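Local coordinates for putative fructose-aminoacid-6-phosphate deglycase (Bacillus subtilis, PDB 3EUA), which catalyses the conversion of a range of fructosamine 6-phosphates to glucose 6-phosphate and a free amino acid, at residues Lys188-Glu191 with Lys192-Ile195; Ile213-Leu216 with Met217-Trp221; Leu299-Val302 with Leu303-Tyr306; Asp308-Ala311 with Glu312-His316. All coordinates share one frame; numbering follows the deposited sequence. Where two conformers were deposited one is given.

Contact 1 of 4, residues Lys188-Glu191 with Lys192-Ile195; sequences KAHE and KESI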
loop_
_atom_site.group_PDB
_atom_site.type_symbol
_atom_site.label_atom_id
_atom_site.label_comp_id
_atom_site.label_asym_id
_atom_site.label_seq_id
_atom_site.Cartn_x
_atom_site.Cartn_y
_atom_site.Cartn_z
ATOM N N LYS A 188 -8.954 -20.716 20.137
ATOM C CA LYS A 188 -8.713 -20.936 21.564
ATOM C C LYS A 188 -7.508 -20.116 22.030
ATOM O O LYS A 188 -7.550 -19.480 23.077
ATOM C CB LYS A 188 -8.469 -22.422 21.863
ATOM C CG LYS A 188 -9.644 -23.337 21.617
ATOM N N ALA A 189 -6.440 -20.122 21.242
ATOM C CA ALA A 189 -5.220 -19.385 21.563
ATOM C C ALA A 189 -5.353 -17.873 21.472
ATOM O O ALA A 189 -4.617 -17.167 22.135
ATOM C CB ALA A 189 -4.088 -19.837 20.630
ATOM N N HIS A 190 -6.285 -17.373 20.665
ATOM C CA HIS A 190 -6.445 -15.940 20.466
ATOM C C HIS A 190 -7.729 -15.335 21.020
ATOM O O HIS A 190 -8.045 -14.164 20.746
ATOM C CB HIS A 190 -6.303 -15.669 18.971
ATOM C CG HIS A 190 -4.955 -16.052 18.449
ATOM N ND1 HIS A 190 -4.620 -17.355 18.126
ATOM C CD2 HIS A 190 -3.833 -15.311 18.247
ATOM C CE1 HIS A 190 -3.354 -17.393 17.738
ATOM N NE2 HIS A 190 -2.850 -16.170 17.822
ATOM N N GLU A 191 -8.428 -16.095 21.857
ATOM C CA GLU A 191 -9.682 -15.617 22.448
ATOM C C GLU A 191 -9.540 -14.239 23.119
ATOM O O GLU A 191 -10.411 -13.368 22.950
ATOM C CB GLU A 191 -10.220 -16.584 23.506
ATOM C CG GLU A 191 -11.585 -16.109 24.073
ATOM C CD GLU A 191 -12.027 -16.810 25.340
ATOM O OE1 GLU A 191 -11.229 -17.583 25.920
ATOM O OE2 GLU A 191 -13.174 -16.536 25.791
ATOM N N LYS A 192 -8.453 -14.057 23.866
ATOM C CA LYS A 192 -8.244 -12.813 24.627
ATOM C C LYS A 192 -7.067 -11.938 24.169
ATOM O O LYS A 192 -6.722 -10.998 24.865
ATOM C CB LYS A 192 -8.147 -13.188 26.119
ATOM C CG LYS A 192 -9.478 -13.748 26.663
ATOM C CD LYS A 192 -9.398 -14.308 28.054
ATOM C CE LYS A 192 -10.749 -14.862 28.455
ATOM N NZ LYS A 192 -10.717 -15.437 29.836
ATOM N N GLU A 193 -6.506 -12.212 22.983
ATOM C CA GLU A 193 -5.399 -11.425 22.441
ATOM C C GLU A 193 -5.970 -10.122 21.915
ATOM O O GLU A 193 -6.885 -10.141 21.103
ATOM C CB GLU A 193 -4.682 -12.175 21.307
ATOM C CG GLU A 193 -3.852 -13.376 21.728
ATOM C CD GLU A 193 -2.672 -13.024 22.659
ATOM O OE1 GLU A 193 -2.303 -11.839 22.810
ATOM O OE2 GLU A 193 -2.076 -13.958 23.223
ATOM N N SER A 194 -5.432 -8.999 22.365
ATOM C CA SER A 194 -5.935 -7.693 21.938
ATOM C C SER A 194 -5.406 -7.240 20.572
ATOM O O SER A 194 -6.056 -6.405 19.914
ATOM C CB SER A 194 -5.565 -6.649 22.995
ATOM O OG SER A 194 -4.155 -6.504 23.081
ATOM N N ILE A 195 -4.228 -7.749 20.181
ATOM C CA ILE A 195 -3.610 -7.404 18.914
ATOM C C ILE A 195 -3.067 -8.643 18.221
ATOM O O ILE A 195 -2.466 -9.505 18.843
ATOM C CB ILE A 195 -2.462 -6.343 19.075
ATOM C CG1 ILE A 195 -1.930 -5.935 17.699
ATOM C CG2 ILE A 195 -1.348 -6.893 19.956
ATOM C CD1 ILE A 195 -1.045 -4.693 17.671
HETATM O O HOH W 1 -6.141 -15.553 24.263
HETATM O O HOH W 2 -1.772 -16.714 21.678
HETATM O O HOH W 3 -9.637 -10.082 22.712
#

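Contact 2 of 4, residues Ile213-Leu216 with Met217-Trp221; sequences ICIL and MEMQW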
loop_
_atom_site.group_PDB
_atom_site.type_symbol
_atom_site.label_atom_id
_atom_site.label_comp_id
_atom_site.label_asym_id
_atom_site.label_seq_id
_atom_site.Cartn_x
_atom_site.Cartn_y
_atom_site.Cartn_z
ATOM N N ILE A 213 -7.823 -5.669 8.378
ATOM C CA ILE A 213 -8.799 -4.581 8.437
ATOM C C ILE A 213 -10.275 -4.998 8.518
ATOM O O ILE A 213 -11.053 -4.316 9.169
ATOM C CB ILE A 213 -8.581 -3.536 7.313
ATOM C CG1 ILE A 213 -8.819 -4.146 5.933
ATOM C CG2 ILE A 213 -7.182 -2.875 7.469
ATOM C CD1 ILE A 213 -9.349 -3.139 4.932
ATOM N N CYS A 214 -10.607 -6.130 7.902
ATOM C CA CYS A 214 -11.959 -6.681 7.861
ATOM C C CYS A 214 -12.240 -7.711 8.948
ATOM O O CYS A 214 -13.061 -7.487 9.799
ATOM C CB CYS A 214 -12.222 -7.280 6.493
ATOM S SG CYS A 214 -12.139 -6.018 5.196
ATOM N N ILE A 215 -11.533 -8.823 8.968
ATOM C CA ILE A 215 -11.854 -9.819 9.963
ATOM C C ILE A 215 -11.514 -9.353 11.373
ATOM O O ILE A 215 -12.390 -9.327 12.268
ATOM C CB ILE A 215 -11.153 -11.174 9.698
ATOM C CG1 ILE A 215 -11.604 -11.785 8.356
ATOM C CG2 ILE A 215 -11.394 -12.109 10.893
ATOM C CD1 ILE A 215 -13.064 -12.285 8.298
ATOM N N LEU A 216 -10.280 -8.913 11.564
ATOM C CA LEU A 216 -9.850 -8.552 12.904
ATOM C C LEU A 216 -10.402 -7.239 13.438
ATOM O O LEU A 216 -11.094 -7.241 14.439
ATOM C CB LEU A 216 -8.311 -8.633 12.994
ATOM C CG LEU A 216 -7.775 -10.077 12.771
ATOM C CD1 LEU A 216 -6.258 -10.084 12.720
ATOM C CD2 LEU A 216 -8.269 -11.092 13.833
HETATM N N MSE A 217 -10.106 -6.138 12.765
HETATM C CA MSE A 217 -10.550 -4.819 13.186
HETATM C C MSE A 217 -12.069 -4.669 13.076
HETATM O O MSE A 217 -12.767 -4.563 14.091
HETATM C CB MSE A 217 -9.813 -3.725 12.384
HETATM C CG MSE A 217 -8.296 -3.724 12.606
HETATM SE SE MSE A 217 -7.338 -2.398 11.605
HETATM C CE MSE A 217 -7.912 -0.776 12.723
ATOM N N GLU A 218 -12.580 -4.724 11.859
ATOM C CA GLU A 218 -14.009 -4.570 11.606
ATOM C C GLU A 218 -14.910 -5.556 12.295
ATOM O O GLU A 218 -15.837 -5.154 13.018
ATOM C CB GLU A 218 -14.302 -4.687 10.108
ATOM C CG GLU A 218 -15.727 -4.367 9.675
ATOM C CD GLU A 218 -15.968 -4.652 8.181
ATOM O OE1 GLU A 218 -15.085 -5.226 7.497
ATOM O OE2 GLU A 218 -17.085 -4.312 7.704
HETATM N N MSE A 219 -14.611 -6.827 12.131
HETATM C CA MSE A 219 -15.520 -7.886 12.597
HETATM C C MSE A 219 -15.252 -8.543 13.934
HETATM O O MSE A 219 -16.019 -9.397 14.353
HETATM C CB MSE A 219 -15.563 -8.950 11.498
HETATM C CG MSE A 219 -15.928 -8.382 10.117
HETATM SE SE MSE A 219 -16.122 -9.753 8.699
HETATM C CE MSE A 219 -15.980 -8.639 7.073
ATOM N N GLN A 220 -14.177 -8.146 14.601
ATOM C CA GLN A 220 -13.824 -8.690 15.905
ATOM C C GLN A 220 -13.346 -7.655 16.890
ATOM O O GLN A 220 -13.243 -7.952 18.091
ATOM C CB GLN A 220 -12.711 -9.758 15.722
ATOM C CG GLN A 220 -13.153 -11.021 15.023
ATOM C CD GLN A 220 -14.132 -11.824 15.849
ATOM O OE1 GLN A 220 -13.757 -12.472 16.815
ATOM N NE2 GLN A 220 -15.393 -11.793 15.464
ATOM N N TRP A 221 -13.107 -6.430 16.428
ATOM C CA TRP A 221 -12.555 -5.351 17.250
ATOM C C TRP A 221 -11.235 -5.777 17.903
ATOM O O TRP A 221 -11.024 -5.570 19.085
ATOM C CB TRP A 221 -13.532 -4.837 18.305
ATOM C CG TRP A 221 -14.855 -4.437 17.774
ATOM C CD1 TRP A 221 -15.164 -4.070 16.493
ATOM C CD2 TRP A 221 -16.013 -4.194 18.545
ATOM N NE1 TRP A 221 -16.491 -3.701 16.408
ATOM C CE2 TRP A 221 -17.033 -3.768 17.661
ATOM C CE3 TRP A 221 -16.314 -4.339 19.911
ATOM C CZ2 TRP A 221 -18.330 -3.473 18.100
ATOM C CZ3 TRP A 221 -17.605 -4.037 20.340
ATOM C CH2 TRP A 221 -18.588 -3.619 19.429
#

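Contact 3 of 4, residues Leu299-Val302 with Leu303-Tyr306; sequences LNRV and LRSY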
loop_
_atom_site.group_PDB
_atom_site.type_symbol
_atom_site.label_atom_id
_atom_site.label_comp_id
_atom_site.label_asym_id
_atom_site.label_seq_id
_atom_site.Cartn_x
_atom_site.Cartn_y
_atom_site.Cartn_z
ATOM N N LEU A 299 -5.500 -19.410 0.456
ATOM C CA LEU A 299 -5.089 -18.879 1.758
ATOM C C LEU A 299 -6.247 -18.068 2.358
ATOM O O LEU A 299 -6.596 -18.214 3.543
ATOM C CB LEU A 299 -3.781 -18.069 1.619
ATOM C CG LEU A 299 -2.452 -18.838 1.382
ATOM C CD1 LEU A 299 -1.309 -17.940 0.865
ATOM C CD2 LEU A 299 -2.066 -19.547 2.712
ATOM N N ASN A 300 -6.881 -17.267 1.521
ATOM C CA ASN A 300 -8.016 -16.487 1.948
ATOM C C ASN A 300 -9.190 -17.334 2.439
ATOM O O ASN A 300 -9.854 -16.973 3.431
ATOM C CB ASN A 300 -8.521 -15.617 0.811
ATOM C CG ASN A 300 -9.602 -14.700 1.251
ATOM O OD1 ASN A 300 -9.377 -13.879 2.123
ATOM N ND2 ASN A 300 -10.785 -14.785 0.616
ATOM N N ARG A 301 -9.474 -18.422 1.722
ATOM C CA ARG A 301 -10.580 -19.308 2.099
ATOM C C ARG A 301 -10.302 -19.992 3.429
ATOM O O ARG A 301 -11.168 -20.109 4.278
ATOM C CB ARG A 301 -10.814 -20.359 1.022
ATOM C CG ARG A 301 -11.975 -21.342 1.311
ATOM C CD ARG A 301 -13.343 -20.601 1.422
ATOM N NE ARG A 301 -14.414 -21.430 1.966
ATOM C CZ ARG A 301 -14.690 -21.571 3.262
ATOM N NH1 ARG A 301 -13.985 -20.968 4.199
ATOM N NH2 ARG A 301 -15.696 -22.335 3.631
ATOM N N VAL A 302 -9.070 -20.462 3.619
ATOM C CA VAL A 302 -8.699 -21.115 4.888
ATOM C C VAL A 302 -8.833 -20.143 6.054
ATOM O O VAL A 302 -9.381 -20.489 7.111
ATOM C CB VAL A 302 -7.281 -21.660 4.820
ATOM C CG1 VAL A 302 -6.789 -22.094 6.199
ATOM C CG2 VAL A 302 -7.224 -22.817 3.786
ATOM N N LEU A 303 -8.366 -18.909 5.848
ATOM C CA LEU A 303 -8.446 -17.857 6.864
ATOM C C LEU A 303 -9.885 -17.576 7.277
ATOM O O LEU A 303 -10.143 -17.277 8.436
ATOM C CB LEU A 303 -7.767 -16.580 6.383
ATOM C CG LEU A 303 -6.244 -16.539 6.470
ATOM C CD1 LEU A 303 -5.754 -15.305 5.776
ATOM C CD2 LEU A 303 -5.776 -16.605 7.945
ATOM N N ARG A 304 -10.824 -17.715 6.350
ATOM C CA ARG A 304 -12.217 -17.523 6.707
ATOM C C ARG A 304 -12.649 -18.563 7.735
ATOM O O ARG A 304 -13.450 -18.244 8.585
ATOM C CB ARG A 304 -13.144 -17.614 5.507
ATOM C CG ARG A 304 -14.595 -17.176 5.814
ATOM C CD ARG A 304 -14.672 -15.699 5.757
ATOM N NE ARG A 304 -15.955 -15.137 6.156
ATOM C CZ ARG A 304 -16.291 -13.853 5.975
ATOM N NH1 ARG A 304 -17.486 -13.419 6.368
ATOM N NH2 ARG A 304 -15.458 -13.001 5.368
ATOM N N SER A 305 -12.151 -19.798 7.664
ATOM C CA SER A 305 -12.526 -20.818 8.635
ATOM C C SER A 305 -11.934 -20.476 10.007
ATOM O O SER A 305 -12.544 -20.749 11.041
ATOM C CB SER A 305 -12.114 -22.208 8.142
ATOM O OG SER A 305 -10.712 -22.348 8.085
ATOM N N TYR A 306 -10.751 -19.846 10.006
ATOM C CA TYR A 306 -10.102 -19.415 11.237
ATOM C C TYR A 306 -10.955 -18.317 11.866
ATOM O O TYR A 306 -11.168 -18.326 13.076
ATOM C CB TYR A 306 -8.675 -18.912 10.987
ATOM C CG TYR A 306 -7.578 -19.967 10.830
ATOM C CD1 TYR A 306 -7.687 -21.005 9.912
ATOM C CD2 TYR A 306 -6.392 -19.874 11.568
ATOM C CE1 TYR A 306 -6.676 -21.944 9.760
ATOM C CE2 TYR A 306 -5.374 -20.802 11.419
ATOM C CZ TYR A 306 -5.513 -21.834 10.514
ATOM O OH TYR A 306 -4.485 -22.756 10.377
#

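Contact 4 of 4, residues Asp308-Ala311 with Glu312-His316; sequences DELA and EERNH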
loop_
_atom_site.group_PDB
_atom_site.type_symbol
_atom_site.label_atom_id
_atom_site.label_comp_id
_atom_site.label_asym_id
_atom_site.label_seq_id
_atom_site.Cartn_x
_atom_site.Cartn_y
_atom_site.Cartn_z
ATOM N N ASP A 308 -14.227 -17.794 11.496
ATOM C CA ASP A 308 -15.463 -18.406 11.998
ATOM C C ASP A 308 -15.289 -18.993 13.382
ATOM O O ASP A 308 -16.137 -18.755 14.251
ATOM C CB ASP A 308 -15.984 -19.487 11.030
ATOM C CG ASP A 308 -16.570 -18.908 9.731
ATOM O OD1 ASP A 308 -17.003 -17.719 9.684
ATOM O OD2 ASP A 308 -16.657 -19.682 8.745
ATOM N N GLU A 309 -14.187 -19.723 13.585
ATOM C CA GLU A 309 -13.861 -20.309 14.888
ATOM C C GLU A 309 -13.573 -19.244 15.967
ATOM O O GLU A 309 -13.987 -19.376 17.132
ATOM C CB GLU A 309 -12.635 -21.236 14.785
ATOM C CG GLU A 309 -12.811 -22.476 13.938
ATOM C CD GLU A 309 -13.852 -23.464 14.478
ATOM O OE1 GLU A 309 -14.146 -23.489 15.698
ATOM O OE2 GLU A 309 -14.370 -24.251 13.670
ATOM N N LEU A 310 -12.843 -18.211 15.564
ATOM C CA LEU A 310 -12.480 -17.124 16.453
ATOM C C LEU A 310 -13.732 -16.400 16.929
ATOM O O LEU A 310 -13.882 -16.159 18.130
ATOM C CB LEU A 310 -11.522 -16.167 15.737
ATOM C CG LEU A 310 -10.980 -15.006 16.548
ATOM C CD1 LEU A 310 -10.185 -15.457 17.775
ATOM C CD2 LEU A 310 -10.123 -14.085 15.650
ATOM N N ALA A 311 -14.622 -16.061 15.985
ATOM C CA ALA A 311 -15.877 -15.349 16.298
ATOM C C ALA A 311 -16.734 -16.147 17.317
ATOM O O ALA A 311 -17.323 -15.577 18.218
ATOM C CB ALA A 311 -16.663 -15.064 15.040
ATOM N N GLU A 312 -16.792 -17.458 17.137
ATOM C CA GLU A 312 -17.520 -18.337 18.029
ATOM C C GLU A 312 -16.869 -18.361 19.405
ATOM O O GLU A 312 -17.557 -18.201 20.406
ATOM C CB GLU A 312 -17.585 -19.747 17.432
ATOM C CG GLU A 312 -18.304 -20.777 18.313
ATOM C CD GLU A 312 -18.277 -22.196 17.726
ATOM O OE1 GLU A 312 -17.859 -22.384 16.536
ATOM O OE2 GLU A 312 -18.675 -23.115 18.484
ATOM N N GLU A 313 -15.552 -18.540 19.445
ATOM C CA GLU A 313 -14.808 -18.583 20.717
ATOM C C GLU A 313 -14.940 -17.290 21.515
ATOM O O GLU A 313 -15.041 -17.330 22.726
ATOM C CB GLU A 313 -13.320 -18.846 20.472
ATOM C CG GLU A 313 -12.549 -19.299 21.704
ATOM C CD GLU A 313 -13.014 -20.663 22.198
ATOM O OE1 GLU A 313 -13.578 -21.420 21.379
ATOM O OE2 GLU A 313 -12.819 -20.984 23.393
ATOM N N ARG A 314 -14.945 -16.155 20.819
ATOM C CA ARG A 314 -15.061 -14.828 21.448
ATOM C C ARG A 314 -16.492 -14.317 21.607
ATOM O O ARG A 314 -16.690 -13.192 22.070
ATOM C CB ARG A 314 -14.260 -13.799 20.613
ATOM C CG ARG A 314 -12.785 -14.145 20.510
ATOM C CD ARG A 314 -11.972 -13.124 19.737
ATOM N NE ARG A 314 -11.836 -11.837 20.385
ATOM C CZ ARG A 314 -12.551 -10.741 20.134
ATOM N NH1 ARG A 314 -13.531 -10.709 19.252
ATOM N NH2 ARG A 314 -12.275 -9.630 20.805
ATOM N N ASN A 315 -17.445 -15.139 21.173
ATOM C CA ASN A 315 -18.868 -14.847 21.222
ATOM C C ASN A 315 -19.109 -13.444 20.668
ATOM O O ASN A 315 -19.842 -12.635 21.236
ATOM C CB ASN A 315 -19.402 -15.070 22.651
ATOM C CG ASN A 315 -20.866 -15.431 22.676
ATOM O OD1 ASN A 315 -21.657 -15.005 21.823
ATOM N ND2 ASN A 315 -21.248 -16.247 23.653
ATOM N N HIS A 316 -18.435 -13.181 19.548
ATOM C CA HIS A 316 -18.483 -11.933 18.834
ATOM C C HIS A 316 -18.802 -12.274 17.383
ATOM O O HIS A 316 -17.902 -12.578 16.612
ATOM C CB HIS A 316 -17.128 -11.248 18.905
ATOM C CG HIS A 316 -17.140 -9.864 18.354
ATOM N ND1 HIS A 316 -16.783 -8.762 19.102
ATOM C CD2 HIS A 316 -17.501 -9.393 17.141
ATOM C CE1 HIS A 316 -16.884 -7.679 18.350
ATOM N NE2 HIS A 316 -17.330 -8.036 17.160
#

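Contact 1 of 4, residues Lys188-Glu191 with Lys192-Ile195
The imidazole of His-190 meets Glu-193 obliquely, its CD2 lying 4.0 Å from Glu-193 CG, while water 2 stands 4.0 Å above one ring face, displaced toward the rim. Ring and carboxylate planes are 57° apart, so the two groups do not stack. They belong to a type I beta turn, His-190 to Glu-193, by which the chain passes from helix 158-190 toward strand 197-200 of the second SIS domain. The turn is closed by a weak bond from Glu-193 N to His-190 O, 3.3 Å. CG of Glu-193 sits beside its backbone N, and a bend at chi2 (-63°) turns the carboxylate to where OE2 shares water 2 with Ala-189 O. His-190 ND1 bonds to Phe-186 O, and Glu-193 OE2 forms a salt bridge with Lys-272 NZ. On the surface, Glu-191 and Lys-192 run side by side with extended chains, yet OE1 of Glu-191 stays 4.5 Å from NZ of Lys-192, beyond a salt bridge. Two waters bridge the turn to Ala-189 O: water 1, which accepts from Lys-192 N at 2.8 Å, and water 2, which also donates to Glu-193 OE2 at 3.2 Å.

Contact 2 of 4, residues Ile213-Leu216 with Met217-Trp221
Met-219, present as selenomethionine, reaches back along helix 205-220 over Ile-215 and Cys-214. Its CB rests 3.3 Å from Ile-215 O, and CG presses closer still, 3.0 Å from Cys-214 O. Beyond CG the chain is extended: SE comes to 4.0 Å from Ile-215 CD1, the two side chains crossing at a slant, and the terminal CE ends 4.0 Å from Cys-214 CB. The first torsion (chi1 -54°) sets CG beside the backbone N, directing the chain toward the preceding turn.

Beside this apolar run, Glu-218 is stretched out (chi1 -172°, chi2 -174°) with OE1 packed 3.7 Å from Cys-214 CB, while OE2 forms a salt bridge to Arg-321. The backbone beneath is wider than an alpha helix. Glu-218 N bonds to Ile-213 O at 3.1 Å, approaching from above the carbonyl plane, and Met-219 N bonds to Cys-214 O at 2.9 Å, almost in line with the carbonyl; both links span five residues. At the end of the helix Trp-221 takes a positive phi, the edge of its ring facing Met-217 O in plane and its NE1 bonded to Glu-238 of the second subunit. Gln-220 NE2 turns back to Met-219 O, 2.7 Å, and also reaches His-316 O. Five-residue bonds of this kind mark a pi-type turn, here in the helix of the beta-alpha-beta unit made by strand 197-200, helix 205-220 and strand 226-228 of the second SIS domain.

Contact 3 of 4, residues Leu299-Val302 with Leu303-Tyr306
Val-302 and Tyr-306 lie side by side, one turn apart on helix 288-313, with Val-302 CG1 3.6 Å from ring atom CE1 of Tyr-306. The same ring brings CD1 to 3.3 Å from Val-302 O, obliquely.

Val-302 O is also the acceptor for the helical bond of Tyr-306 N, 3.3 Å away in the carbonyl plane, with a weaker one from Ser-305 N. The Ser-305 chi1 of 67° points OG at the same carbonyl, but at 2.5 Å from Val-302 O the approach is too short to be taken at face value. Leu-303 N to Leu-299 O, 3.0 Å, continues the ordinary helical ladder.

Among the charged groups, Arg-301 bends at chi2 and lays NH1 3.7 Å from Arg-304 CB. The two guanidinium planes are nearly perpendicular, and their charged ends diverge.

Tyr-306 also meets Phe-186 and makes a weak bond from OH to Glu-179, both on helix 158-190; an alanine here, lacking ring and hydroxyl, would probably open a gap beside Val-302 CG1 and Phe-186 and leave Glu-179 without this weak partner. Val-302 and Tyr-306 are buried against helix 158-190 and strand 273-277, while Arg-301 and Arg-304 remain partly exposed.

Contact 4 of 4, residues Asp308-Ala311 with Glu312-His316
Ordinary helical bonds run from Glu-312 N to Asp-308 O, Glu-313 N to Glu-309 O and Arg-314 N to Leu-310 O, until Asn-315 takes a positive phi (48°) and the chain turns off. A Schellman motif closes helix 288-313 there: His-316 N bonds to Ala-311 O at 3.0 Å, in the carbonyl plane, and Asn-315 N to Glu-312 O at 3.2 Å.

Leu-310 and Arg-314 run side by side, pointing the same way, and Leu-310 CD1 touches Arg-314 CD at 3.5 Å. CG of Arg-314 lies beside the backbone N, and a kink at chi3 (68°) carries the guanidinium past the leucine to Gln-220, whose OE1 receives NH1; NE makes a weak bond to Glu-191 O. A leucine in its place is likely to leave Gln-220 OE1 without its donor and Glu-191 O without its weak one, untying the helix end from both.

Along the flank facing helix 158-190, Glu-309 lies alongside the exposed Glu-312, with OE1 of Glu-309 4.0 Å from OE1 of Glu-312 and carboxylate planes 35° apart. Such like charges probably repel, a cost that the salt bridge from Glu-309 OE2 to Lys-184 would lessen. On another side of the helix Ala-311 packs on Leu-318 and Gln-220, and its methyl carbon CB comes within 3.2 Å of His-316 O.

All four contacts belong to the C-terminal SIS half of the chain, and contacts 3 and 4 follow one another along helix 288-313, their centres about 14 Å apart. Contact 4 touches contacts 1 and 2: its centre is about 10 Å from that of contact 1 and about 12 Å from that of contact 2, and Arg-314 reaches both, weakly through Glu-191 O and by a hydrogen bond through Gln-220 OE1. Contacts 2 and 3 touch more lightly, through Ile-215 CD1 and Arg-304 NH2, 3.9 Å apart. Contacts 1 and 2 do not touch, with nearest atoms about 5 Å apart. Contact 2 also faces the second subunit.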